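Local coordinates for protein xylooligosaccharide oxidase (Myceliophthora thermophila, PDB 5L6G) that oxidises the C1 hydroxyl of xylooligosaccharides and related sugars to lactones with a bicovalently bound FAD, reducing molecular oxygen to hydrogen peroxide, at residues H125-P131 / A221-T227; Y116-L120 / H137-L142; F150-T154 / G168-S173; S173-L178 / N386-T390. One frame throughout, in Å; residues are numbered along the deposited sequence.

Contact 1: residues H125-P131 / A221-T227; sequences HIATVQP and ASFRFKT. With NAG (2-acetamido-2-deoxy-beta-D-glucopyranose), chain B.
Strands 127-129 and 221-225 pair antiparallel. Their axes come within 4.6 Å, and their directions differ by 157°. His125, with positive phi (58°, psi 26°), precedes extended Ile126 to Val129. Along 221-227, Ala221 comes first, and its O lies 3.2 Å from Pro131 CD. A water bridges Ala221 O (2.7 Å) and Gln130 NE2 (3.2 Å). Ala221 and Ser222 both face Asp187 of strand 183-189, a classic beta bulge. Phe223 and Val129 form a hydrogen-bonded pair, with Val129 N to Phe223 O at 2.8 Å and Phe223 N to Val129 O at 2.9 Å. The Phe223 ring (chi1 m) turns its edge to Pro131, CE1 to Pro131 CB 4.1 Å. This pairing belongs to the antiparallel sheet of the PCMH-type FAD-binding domain. Arg224 and Thr128 make the non-hydrogen-bonded pair, CA to CA 4.5 Å. Arg224 CG packs on Ile126 CG2 at 3.6 Å, while its guanidinium reaches Ser185 and Asp187. Phe225 and Ala127 are again hydrogen-bonded: Ala127 N to Phe225 O and Phe225 N to Ala127 O are both 2.8 Å. Phe225 CD2 meets Val129 CG2 at 3.7 Å. Ala127, Val129, Phe223 and Phe225 share one face, on which Ala127 and Val129 meet helix 135-146 and the two phenylalanines helix 160-165. Lys226 CG touches Ile126 CD1 at 3.6 Å. Beyond the paired strands, Thr227 OG1 (chi1 p) donates to His125 O at 2.8 Å.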
# COMPACT_ATOMS: atom_id res chain seq x y z
N HIS A 125 0.57 8.84 23.58
CA HIS A 125 -0.12 8.87 22.28
C HIS A 125 0.34 7.74 21.36
O HIS A 125 0.25 7.86 20.15
CB HIS A 125 0.06 10.22 21.59
CG HIS A 125 -0.10 11.39 22.51
ND1 HIS A 125 -1.25 11.62 23.22
CD2 HIS A 125 0.75 12.40 22.82
CE1 HIS A 125 -1.10 12.72 23.94
NE2 HIS A 125 0.10 13.22 23.71
N ILE A 126 0.81 6.64 21.94
CA ILE A 126 1.17 5.46 21.17
C ILE A 126 -0.08 4.60 21.03
O ILE A 126 -0.75 4.31 22.03
CB ILE A 126 2.26 4.60 21.87
CG1 ILE A 126 3.52 5.41 22.13
CG2 ILE A 126 2.58 3.36 21.04
CD1 ILE A 126 4.27 5.84 20.90
N ALA A 127 -0.39 4.18 19.81
CA ALA A 127 -1.54 3.34 19.57
C ALA A 127 -1.11 1.90 19.44
O ALA A 127 -0.21 1.59 18.65
CB ALA A 127 -2.26 3.76 18.30
N THR A 128 -1.75 1.03 20.19
CA THR A 128 -1.56 -0.40 20.02
C THR A 128 -2.65 -0.94 19.09
O THR A 128 -3.84 -0.86 19.39
CB THR A 128 -1.53 -1.13 21.37
OG1 THR A 128 -0.50 -0.55 22.18
CG2 THR A 128 -1.25 -2.62 21.19
N VAL A 129 -2.22 -1.50 17.98
CA VAL A 129 -3.13 -1.81 16.90
C VAL A 129 -3.02 -3.27 16.54
O VAL A 129 -1.97 -3.74 16.15
CB VAL A 129 -2.80 -0.97 15.66
CG1 VAL A 129 -3.73 -1.33 14.52
CG2 VAL A 129 -2.84 0.52 16.02
N GLN A 130 -4.13 -3.98 16.66
CA GLN A 130 -4.18 -5.36 16.25
C GLN A 130 -4.10 -5.46 14.74
O GLN A 130 -4.53 -4.56 14.01
CB GLN A 130 -5.44 -6.01 16.79
CG GLN A 130 -5.39 -6.19 18.29
CD GLN A 130 -6.43 -7.15 18.77
OE1 GLN A 130 -7.62 -6.93 18.57
NE2 GLN A 130 -5.98 -8.22 19.43
N PRO A 131 -3.56 -6.57 14.25
CA PRO A 131 -3.10 -6.61 12.89
C PRO A 131 -4.19 -6.73 11.84
O PRO A 131 -3.90 -6.58 10.67
CB PRO A 131 -2.21 -7.85 12.87
CG PRO A 131 -2.83 -8.75 13.86
CD PRO A 131 -3.24 -7.81 14.97
N ALA A 221 1.69 -9.76 14.96
CA ALA A 221 0.53 -10.02 15.81
C ALA A 221 0.06 -8.79 16.55
O ALA A 221 -1.05 -8.78 17.06
CB ALA A 221 0.85 -11.14 16.80
N SER A 222 0.90 -7.77 16.63
CA SER A 222 0.51 -6.51 17.23
C SER A 222 1.45 -5.46 16.70
O SER A 222 2.65 -5.74 16.55
CB SER A 222 0.58 -6.56 18.75
OG SER A 222 0.07 -5.35 19.30
N PHE A 223 0.90 -4.29 16.38
CA PHE A 223 1.66 -3.10 16.02
C PHE A 223 1.56 -2.08 17.13
O PHE A 223 0.52 -1.96 17.76
CB PHE A 223 1.07 -2.40 14.78
CG PHE A 223 1.22 -3.17 13.51
CD1 PHE A 223 0.28 -4.12 13.15
CD2 PHE A 223 2.29 -2.95 12.66
CE1 PHE A 223 0.41 -4.82 11.97
CE2 PHE A 223 2.42 -3.65 11.47
CZ PHE A 223 1.49 -4.59 11.12
N ARG A 224 2.63 -1.31 17.35
CA ARG A 224 2.51 -0.03 18.05
C ARG A 224 2.85 1.06 17.08
O ARG A 224 3.88 0.99 16.39
CB ARG A 224 3.45 0.11 19.25
CG ARG A 224 2.81 -0.21 20.58
CD ARG A 224 2.61 -1.68 20.70
NE ARG A 224 3.79 -2.41 20.25
CZ ARG A 224 3.83 -3.73 20.08
NH1 ARG A 224 2.77 -4.49 20.37
NH2 ARG A 224 4.97 -4.28 19.66
N PHE A 225 2.00 2.06 17.03
CA PHE A 225 2.18 3.18 16.14
C PHE A 225 2.33 4.43 16.98
O PHE A 225 1.52 4.69 17.87
CB PHE A 225 0.97 3.34 15.23
CG PHE A 225 0.95 2.39 14.06
CD1 PHE A 225 1.57 2.73 12.86
CD2 PHE A 225 0.30 1.19 14.15
CE1 PHE A 225 1.55 1.86 11.78
CE2 PHE A 225 0.28 0.31 13.08
CZ PHE A 225 0.90 0.64 11.89
N LYS A 226 3.35 5.23 16.67
CA LYS A 226 3.35 6.63 17.06
C LYS A 226 2.24 7.36 16.30
O LYS A 226 1.74 6.89 15.27
CB LYS A 226 4.70 7.26 16.75
CG LYS A 226 5.76 6.95 17.79
CD LYS A 226 7.17 7.36 17.33
CE LYS A 226 8.17 7.20 18.48
NZ LYS A 226 9.59 7.27 18.02
N THR A 227 1.87 8.53 16.82
CA THR A 227 0.86 9.34 16.19
C THR A 227 1.27 10.80 16.21
O THR A 227 2.11 11.20 17.01
CB THR A 227 -0.50 9.21 16.91
OG1 THR A 227 -0.40 9.75 18.25
CG2 THR A 227 -0.95 7.78 16.96
C1 NAG B . -11.09 -6.04 21.86
C2 NAG B . -11.02 -7.50 22.24
C3 NAG B . -12.27 -8.00 22.94
C4 NAG B . -12.75 -7.03 24.01
C5 NAG B . -12.81 -5.60 23.48
C6 NAG B . -13.04 -4.64 24.65
C7 NAG B . -9.63 -8.81 20.69
C8 NAG B . -9.59 -9.58 19.40
N2 NAG B . -10.80 -8.27 21.02
O3 NAG B . -11.92 -9.24 23.52
O4 NAG B . -14.06 -7.35 24.43
O5 NAG B . -11.60 -5.22 22.88
O6 NAG B . -12.79 -3.31 24.25
O7 NAG B . -8.61 -8.74 21.36
O HOH W 1 3.14 9.12 19.58
O HOH W 2 -2.76 -8.40 19.09

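Contact 2: residues Y116-L120 / H137-L142; sequences YNVTL and HIATVL. With NAG (2-acetamido-2-deoxy-beta-D-glucopyranose), chain B.
This is strand-on-helix packing in the PCMH-type FAD-binding domain, beside an N-glycosylation site. The sugar is bonded to Asn117, with ND2 to NAG C1 at 1.4 Å. Strand 118-120 runs along helix segment 137-142 at 29°, and their axes approach to 8.7 Å. The nearest CA pairs are Val118 with Ile138 at 6.4 Å and Leu120 with Leu142 at 6.7 Å. Val118 (chi1 t) points at the helix and fits among three side chains. Its CG1 lies 3.6 Å from Val141 CG1 and 3.9 Å from Leu142 CD2, and its CG2 lies 3.9 Å from Ile138 CG1. Leu120 CD1 adds a contact to Leu142 CD2 at 4.1 Å. Tyr116 (chi1 p) sets its ring edge toward the face of His137 in an offset edge-to-face pair. The centroids are 5.6 Å apart and the planes meet at 83°. With chi1 t, His137 brings its imidazole to this pair and to a water. The water links Val118 N (2.9 Å) to His137 NE2 (3.0 Å), while His137 ND1 bonds to Asp330. Strand 118-120 pairs with strand 127-129, and helix 135-146 packs on both: Ile138 touches Val129 and Leu142 touches Ala127.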
# COMPACT_ATOMS: atom_id res chain seq x y z
N TYR A 116 -8.97 -6.60 15.62
CA TYR A 116 -8.98 -5.25 15.08
C TYR A 116 -8.98 -4.17 16.15
O TYR A 116 -9.29 -3.02 15.87
CB TYR A 116 -10.18 -5.05 14.17
CG TYR A 116 -11.52 -5.32 14.84
CD1 TYR A 116 -12.12 -4.37 15.68
CD2 TYR A 116 -12.20 -6.51 14.62
CE1 TYR A 116 -13.34 -4.62 16.30
CE2 TYR A 116 -13.42 -6.78 15.23
CZ TYR A 116 -13.98 -5.82 16.06
OH TYR A 116 -15.20 -6.07 16.66
N ASN A 117 -8.64 -4.53 17.39
CA ASN A 117 -8.66 -3.54 18.45
C ASN A 117 -7.57 -2.50 18.33
O ASN A 117 -6.45 -2.80 17.94
CB ASN A 117 -8.58 -4.20 19.82
CG ASN A 117 -9.90 -4.78 20.27
OD1 ASN A 117 -10.94 -4.58 19.63
ND2 ASN A 117 -9.86 -5.49 21.36
N VAL A 118 -7.94 -1.28 18.69
CA VAL A 118 -7.05 -0.14 18.66
C VAL A 118 -7.12 0.49 20.05
O VAL A 118 -8.20 0.85 20.52
CB VAL A 118 -7.48 0.87 17.57
CG1 VAL A 118 -6.64 2.13 17.63
CG2 VAL A 118 -7.36 0.24 16.18
N THR A 119 -5.98 0.58 20.72
CA THR A 119 -5.85 1.19 22.04
C THR A 119 -4.93 2.37 21.88
O THR A 119 -3.88 2.25 21.28
CB THR A 119 -5.20 0.22 23.06
OG1 THR A 119 -6.03 -0.92 23.23
CG2 THR A 119 -5.02 0.89 24.40
N LEU A 120 -5.33 3.52 22.42
CA LEU A 120 -4.50 4.70 22.38
C LEU A 120 -4.13 5.08 23.79
O LEU A 120 -4.99 5.27 24.63
CB LEU A 120 -5.24 5.83 21.67
CG LEU A 120 -4.53 7.17 21.53
CD1 LEU A 120 -3.21 7.03 20.79
CD2 LEU A 120 -5.46 8.14 20.82
N HIS A 137 -11.16 2.23 10.63
CA HIS A 137 -11.34 1.98 12.06
C HIS A 137 -10.23 2.62 12.88
O HIS A 137 -10.51 3.24 13.91
CB HIS A 137 -11.38 0.47 12.33
CG HIS A 137 -11.53 0.11 13.77
ND1 HIS A 137 -12.58 0.55 14.55
CD2 HIS A 137 -10.75 -0.64 14.58
CE1 HIS A 137 -12.45 0.07 15.77
NE2 HIS A 137 -11.35 -0.66 15.81
N ILE A 138 -8.99 2.45 12.42
CA ILE A 138 -7.85 3.01 13.13
C ILE A 138 -7.99 4.53 13.19
O ILE A 138 -7.92 5.13 14.27
CB ILE A 138 -6.53 2.64 12.43
CG1 ILE A 138 -6.32 1.13 12.48
CG2 ILE A 138 -5.37 3.38 13.08
CD1 ILE A 138 -5.28 0.61 11.54
N ALA A 139 -8.23 5.13 12.03
CA ALA A 139 -8.36 6.57 11.93
C ALA A 139 -9.49 7.08 12.85
O ALA A 139 -9.34 8.10 13.53
CB ALA A 139 -8.61 6.97 10.49
N THR A 140 -10.60 6.36 12.87
CA THR A 140 -11.74 6.77 13.70
C THR A 140 -11.41 6.74 15.18
O THR A 140 -11.65 7.72 15.93
CB THR A 140 -12.95 5.84 13.42
OG1 THR A 140 -13.32 5.99 12.04
CG2 THR A 140 -14.13 6.18 14.33
N VAL A 141 -10.84 5.63 15.61
CA VAL A 141 -10.50 5.48 17.02
C VAL A 141 -9.50 6.54 17.45
O VAL A 141 -9.69 7.18 18.49
CB VAL A 141 -9.97 4.07 17.35
CG1 VAL A 141 -9.51 4.03 18.81
CG2 VAL A 141 -11.05 3.02 17.12
N LEU A 142 -8.43 6.73 16.67
CA LEU A 142 -7.37 7.62 17.08
C LEU A 142 -7.90 9.04 17.20
O LEU A 142 -7.56 9.75 18.14
CB LEU A 142 -6.19 7.60 16.13
CG LEU A 142 -5.43 6.27 15.98
CD1 LEU A 142 -4.24 6.45 15.06
CD2 LEU A 142 -5.01 5.67 17.31
C1 NAG B . -11.09 -6.04 21.86
C2 NAG B . -11.02 -7.50 22.24
C3 NAG B . -12.27 -8.00 22.94
C4 NAG B . -12.75 -7.03 24.01
C5 NAG B . -12.81 -5.60 23.48
C6 NAG B . -13.04 -4.64 24.65
C7 NAG B . -9.63 -8.81 20.69
C8 NAG B . -9.59 -9.58 19.40
N2 NAG B . -10.80 -8.27 21.02
O3 NAG B . -11.92 -9.24 23.52
O4 NAG B . -14.06 -7.35 24.43
O5 NAG B . -11.60 -5.22 22.88
O6 NAG B . -12.79 -3.31 24.25
O7 NAG B . -8.61 -8.74 21.36
O HOH W 3 -10.84 -0.89 18.75

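Contact 3: residues F150-T154 / G168-S173; sequences FSHGT and GFGFSS. With FAD (flavin-adenine dinucleotide), chain D; XYP (beta-D-xylopyranose), chain H.
Both segments are irregular, though Gly170 to Ser173 forms a type I turn closed by Ser173 N to Gly170 O at 3.1 Å. Gly153 and Gly170 bring their CA atoms to 4.0 Å, and Gly170 CA makes a CA-H...O contact to His152 O at 3.4 Å. A CB on Gly170 would clash with His152 O. Two waters join the segments. One bridges Ser151 OG (3.0 Å), His152 O (2.7 Å) and Ser172 N (2.9 Å). Ser151 OG also hydrogen-bonds Gly177 O. The other water spans His152 O and Phe171 N, 2.9 Å from each. Thr154 CG2 packs on Phe171 CD2 at 3.6 Å. Together they hold the flavin: Thr154 N donates to FAD O4 at 2.9 Å, Phe169 N to FAD O2 at 3.0 Å, and FAD N3 to Phe169 O at 2.6 Å. Thr154 OG1 hydrogen-bonds xylose O2 at 2.7 Å, in the substrate site with Arg272, Glu412 and Tyr451. In sequence the loops bracket helix 160-165, whose His163 bonds to Gly153 N; His152 leans on helix 135-146.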
# COMPACT_ATOMS: atom_id res chain seq x y z
N PHE A 150 -2.16 8.79 12.38
CA PHE A 150 -0.90 8.57 11.71
C PHE A 150 -1.09 8.65 10.19
O PHE A 150 -2.23 8.80 9.70
CB PHE A 150 -0.12 7.34 12.20
CG PHE A 150 -0.76 6.00 11.92
CD1 PHE A 150 -0.55 5.35 10.71
CD2 PHE A 150 -1.44 5.33 12.93
CE1 PHE A 150 -1.09 4.09 10.49
CE2 PHE A 150 -1.98 4.07 12.72
CZ PHE A 150 -1.79 3.45 11.50
N SER A 151 0.02 8.64 9.45
CA SER A 151 -0.06 8.78 8.01
C SER A 151 -0.36 7.43 7.34
O SER A 151 0.39 6.49 7.48
CB SER A 151 1.25 9.33 7.47
OG SER A 151 1.09 9.78 6.14
N HIS A 152 -1.48 7.34 6.62
CA HIS A 152 -1.81 6.12 5.92
C HIS A 152 -2.61 6.39 4.65
O HIS A 152 -2.96 7.53 4.34
CB HIS A 152 -2.56 5.14 6.83
CG HIS A 152 -3.76 5.74 7.52
ND1 HIS A 152 -4.92 6.04 6.85
CD2 HIS A 152 -3.99 6.03 8.82
CE1 HIS A 152 -5.80 6.54 7.70
NE2 HIS A 152 -5.26 6.53 8.91
N GLY A 153 -2.90 5.32 3.92
CA GLY A 153 -3.57 5.39 2.66
C GLY A 153 -5.02 5.80 2.79
O GLY A 153 -5.56 5.91 3.88
N THR A 154 -5.63 6.02 1.64
CA THR A 154 -7.04 6.30 1.55
C THR A 154 -7.64 4.91 1.44
O THR A 154 -6.96 3.97 1.04
CB THR A 154 -7.36 7.06 0.25
OG1 THR A 154 -7.23 6.17 -0.86
CG2 THR A 154 -6.41 8.25 0.03
N GLY A 168 2.72 2.47 2.36
CA GLY A 168 1.44 3.03 2.70
C GLY A 168 1.42 4.53 2.54
O GLY A 168 1.81 5.26 3.43
N PHE A 169 0.95 4.97 1.37
CA PHE A 169 1.00 6.35 0.94
C PHE A 169 -0.42 6.90 0.85
O PHE A 169 -1.31 6.27 0.24
CB PHE A 169 1.64 6.42 -0.46
CG PHE A 169 1.87 7.83 -0.92
CD1 PHE A 169 0.84 8.57 -1.51
CD2 PHE A 169 3.10 8.41 -0.74
CE1 PHE A 169 1.06 9.88 -1.92
CE2 PHE A 169 3.32 9.72 -1.14
CZ PHE A 169 2.30 10.45 -1.71
N GLY A 170 -0.63 8.09 1.41
CA GLY A 170 -1.89 8.75 1.33
C GLY A 170 -1.79 10.26 1.34
O GLY A 170 -0.74 10.85 1.02
N PHE A 171 -2.90 10.88 1.69
CA PHE A 171 -3.03 12.33 1.63
C PHE A 171 -2.44 13.08 2.81
O PHE A 171 -2.68 14.29 3.00
CB PHE A 171 -4.50 12.70 1.40
CG PHE A 171 -4.91 12.67 -0.06
CD1 PHE A 171 -4.44 13.61 -0.95
CD2 PHE A 171 -5.77 11.70 -0.53
CE1 PHE A 171 -4.83 13.60 -2.29
CE2 PHE A 171 -6.16 11.67 -1.86
CZ PHE A 171 -5.69 12.63 -2.74
N SER A 172 -1.65 12.37 3.61
CA SER A 172 -0.79 12.97 4.63
C SER A 172 0.68 12.66 4.41
O SER A 172 1.51 13.07 5.20
CB SER A 172 -1.19 12.47 6.02
OG SER A 172 -2.47 12.95 6.35
N SER A 173 1.00 11.96 3.32
CA SER A 173 2.32 11.38 3.19
C SER A 173 3.39 12.41 2.88
O SER A 173 4.50 12.33 3.40
CB SER A 173 2.33 10.26 2.15
OG SER A 173 1.72 9.11 2.71
PA FAD D . -3.71 -8.41 2.60
O1A FAD D . -4.42 -8.95 3.82
O2A FAD D . -4.13 -8.96 1.28
O5B FAD D . -2.15 -8.47 2.82
C5B FAD D . -1.20 -8.00 1.87
C4B FAD D . 0.14 -8.65 2.11
O4B FAD D . 0.59 -8.33 3.43
C3B FAD D . 0.08 -10.17 2.04
O3B FAD D . 1.32 -10.66 1.59
C2B FAD D . -0.12 -10.57 3.48
O2B FAD D . 0.26 -11.92 3.75
C1B FAD D . 0.72 -9.53 4.19
N9A FAD D . 0.23 -9.33 5.56
C8A FAD D . -1.00 -8.99 5.96
N7A FAD D . -1.06 -8.92 7.31
C5A FAD D . 0.17 -9.21 7.74
C6A FAD D . 0.79 -9.35 9.06
N6A FAD D . 0.01 -9.10 10.13
N1A FAD D . 2.08 -9.72 9.10
C2A FAD D . 2.83 -9.94 8.02
N3A FAD D . 2.31 -9.83 6.76
C4A FAD D . 1.01 -9.48 6.60
N1 FAD D . -2.06 1.58 -0.87
C2 FAD D . -1.45 2.78 -0.64
O2 FAD D . -0.20 2.82 -0.45
N3 FAD D . -2.18 3.93 -0.57
C4 FAD D . -3.52 3.94 -0.71
O4 FAD D . -4.22 5.00 -0.65
C4X FAD D . -4.25 2.68 -0.97
N5 FAD D . -5.60 2.61 -1.14
C5X FAD D . -6.27 1.41 -1.35
C6 FAD D . -7.66 1.34 -1.49
C7 FAD D . -8.28 0.10 -1.72
C7M FAD D . -9.78 0.07 -1.89
C8 FAD D . -7.48 -1.17 -1.78
C8M FAD D . -8.13 -2.53 -1.96
C9 FAD D . -6.10 -1.07 -1.63
C9A FAD D . -5.46 0.16 -1.43
N10 FAD D . -4.05 0.27 -1.30
C10 FAD D . -3.40 1.49 -1.06
C1' FAD D . -3.17 -0.89 -1.37
C2' FAD D . -2.90 -1.49 -0.02
O2' FAD D . -1.93 -0.66 0.62
C3' FAD D . -2.30 -2.86 -0.28
O3' FAD D . -3.18 -3.67 -1.07
C4' FAD D . -2.03 -3.53 1.06
O4' FAD D . -0.89 -4.40 0.93
C5' FAD D . -3.26 -4.27 1.52
O5' FAD D . -3.15 -4.58 2.91
P FAD D . -4.16 -5.64 3.49
O1P FAD D . -3.80 -6.01 4.90
O2P FAD D . -5.57 -5.19 3.25
O3P FAD D . -3.99 -6.84 2.44
O1 XYP H . -3.83 4.82 -4.33
C1 XYP H . -5.16 4.38 -4.06
C2 XYP H . -6.12 5.55 -4.21
C3 XYP H . -7.57 5.08 -4.12
C4 XYP H . -7.82 3.94 -5.10
C5 XYP H . -6.79 2.82 -4.89
O2 XYP H . -5.85 6.48 -3.17
O3 XYP H . -8.47 6.19 -4.32
O4 XYP H . -9.12 3.37 -4.87
O5 XYP H . -5.46 3.31 -4.94
O HOH W 4 -1.21 9.55 4.27
O HOH W 5 -4.77 9.50 3.35

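Contact 4: residues S173-L178 / N386-T390; sequences SHSHGL and NSAVT. With XYP (beta-D-xylopyranose), chain J.
Ala388 presses its methyl against the backbone of the helical turn that starts at Ser173. Ala388 CB lies 3.8 Å from Ser173 O, 3.6 Å from Ser175 O, 3.6 Å from His176 N and 3.4 Å from Gly177 N. One direct hydrogen bond joins the segments, Ala388 N to His174 O at 2.9 Å. CA atoms lie 4.7 Å apart for His174 and Ser387, 4.2 Å for Gly177 and Val389. Gly177, the first residue to leave helical phi/psi, has phi 94° and psi -165°, where a CB would press on the preceding carbonyl. Gly177 N still bonds to Ser173 O at 2.8 Å, and Ser173 OG donates to Gly177 O at 2.9 Å. Val389 (chi1 t) places CG2 3.4 Å from Ser173 O and 3.9 Å from Leu178 CD2. The His174 ring (chi1 t) has Asn386 O over one face. A water joins His174 NE2 (2.7 Å) to Asn386 N (3.1 Å). A bound xylose has its O5 3.2 Å from His176 O. The turn belongs to the PCMH-type FAD-binding part and the loop, between strands 374-381 and 409-417, to the eight-stranded sheet, consistent with interdomain packing in the two-domain fold of this family.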
# COMPACT_ATOMS: atom_id res chain seq x y z
N SER A 173 1.00 11.96 3.32
CA SER A 173 2.32 11.38 3.19
C SER A 173 3.39 12.41 2.88
O SER A 173 4.50 12.33 3.40
CB SER A 173 2.33 10.26 2.15
OG SER A 173 1.72 9.11 2.71
N HIS A 174 3.08 13.37 2.03
CA HIS A 174 4.02 14.47 1.85
C HIS A 174 4.32 15.16 3.20
O HIS A 174 5.49 15.48 3.50
CB HIS A 174 3.52 15.48 0.86
CG HIS A 174 4.59 16.40 0.38
ND1 HIS A 174 4.62 17.74 0.68
CD2 HIS A 174 5.70 16.15 -0.36
CE1 HIS A 174 5.69 18.28 0.12
NE2 HIS A 174 6.36 17.34 -0.51
N SER A 175 3.28 15.38 4.00
CA SER A 175 3.44 16.02 5.30
C SER A 175 4.10 15.15 6.36
O SER A 175 4.84 15.67 7.21
CB SER A 175 2.10 16.50 5.83
OG SER A 175 1.45 17.33 4.89
N HIS A 176 3.82 13.84 6.35
CA HIS A 176 4.12 12.97 7.50
C HIS A 176 4.67 11.57 7.18
O HIS A 176 4.94 10.78 8.09
CB HIS A 176 2.83 12.80 8.34
CG HIS A 176 2.35 14.06 8.99
ND1 HIS A 176 3.08 14.74 9.94
CD2 HIS A 176 1.20 14.74 8.85
CE1 HIS A 176 2.40 15.80 10.34
NE2 HIS A 176 1.26 15.83 9.69
N GLY A 177 4.88 11.26 5.91
CA GLY A 177 5.54 10.02 5.57
C GLY A 177 4.59 8.89 5.29
O GLY A 177 3.40 9.09 5.04
N LEU A 178 5.14 7.70 5.27
CA LEU A 178 4.36 6.52 4.91
C LEU A 178 3.81 5.91 6.19
O LEU A 178 4.30 6.21 7.27
CB LEU A 178 5.23 5.51 4.17
CG LEU A 178 5.86 5.99 2.87
CD1 LEU A 178 6.83 4.96 2.32
CD2 LEU A 178 4.78 6.32 1.85
N ASN A 386 10.75 18.72 0.03
CA ASN A 386 9.86 18.90 1.18
C ASN A 386 9.11 17.68 1.65
O ASN A 386 8.37 17.75 2.64
CB ASN A 386 8.89 20.03 0.91
CG ASN A 386 9.60 21.35 0.75
OD1 ASN A 386 10.52 21.64 1.50
ND2 ASN A 386 9.22 22.11 -0.26
N SER A 387 9.30 16.56 0.98
CA SER A 387 8.57 15.35 1.28
C SER A 387 9.09 14.67 2.56
O SER A 387 10.29 14.41 2.72
CB SER A 387 8.66 14.39 0.11
OG SER A 387 8.08 13.14 0.46
N ALA A 388 8.17 14.37 3.48
CA ALA A 388 8.50 13.59 4.64
C ALA A 388 8.88 12.16 4.25
O ALA A 388 9.71 11.53 4.92
CB ALA A 388 7.34 13.59 5.63
N VAL A 389 8.30 11.66 3.16
CA VAL A 389 8.58 10.29 2.72
C VAL A 389 10.07 10.11 2.44
O VAL A 389 10.70 9.18 2.93
CB VAL A 389 7.77 9.90 1.46
CG1 VAL A 389 8.22 8.53 0.94
CG2 VAL A 389 6.28 9.88 1.78
N THR A 390 10.63 11.04 1.67
CA THR A 390 12.00 10.92 1.23
C THR A 390 12.99 11.68 2.14
O THR A 390 14.13 11.90 1.77
CB THR A 390 12.11 11.40 -0.24
OG1 THR A 390 11.47 12.67 -0.37
CG2 THR A 390 11.43 10.43 -1.17
O1 XYP J . 7.79 13.46 9.74
C1 XYP J . 8.37 12.22 10.18
C2 XYP J . 8.05 12.00 11.66
C3 XYP J . 8.50 10.62 12.13
C4 XYP J . 8.04 9.55 11.14
C5 XYP J . 8.44 9.91 9.71
O2 XYP J . 8.72 13.02 12.42
O3 XYP J . 7.98 10.33 13.44
O4 XYP J . 8.63 8.29 11.51
O5 XYP J . 7.85 11.16 9.38
O HOH W 6 8.58 17.85 -2.03
O HOH W 7 7.10 17.24 5.08

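Contacts 1 and 2 share a sheet, where Thr128 N meets Thr119 O at 2.7 Å, a probable hydrogen bond. Their centres are 9 Å apart. Phe150 of contact 3 joins both. Its CE2 lies 3.6 Å from Phe225 CG of contact 1 and 3.5 Å from Ile138 CG2 of contact 2. Contact 3 is the one of the four that hydrogen-bonds the flavin ring and the active-site xylose. Contact 4 shares Ser173 with contact 3, centres again 9 Å apart. Ser151 OG to Gly177 O is 2.7 Å, a probable hydrogen bond. Phe169 CD2 packs on Leu178 CD2 at 3.7 Å. Contacts 2 and 4 do not touch, their nearest atoms being about 12 Å apart.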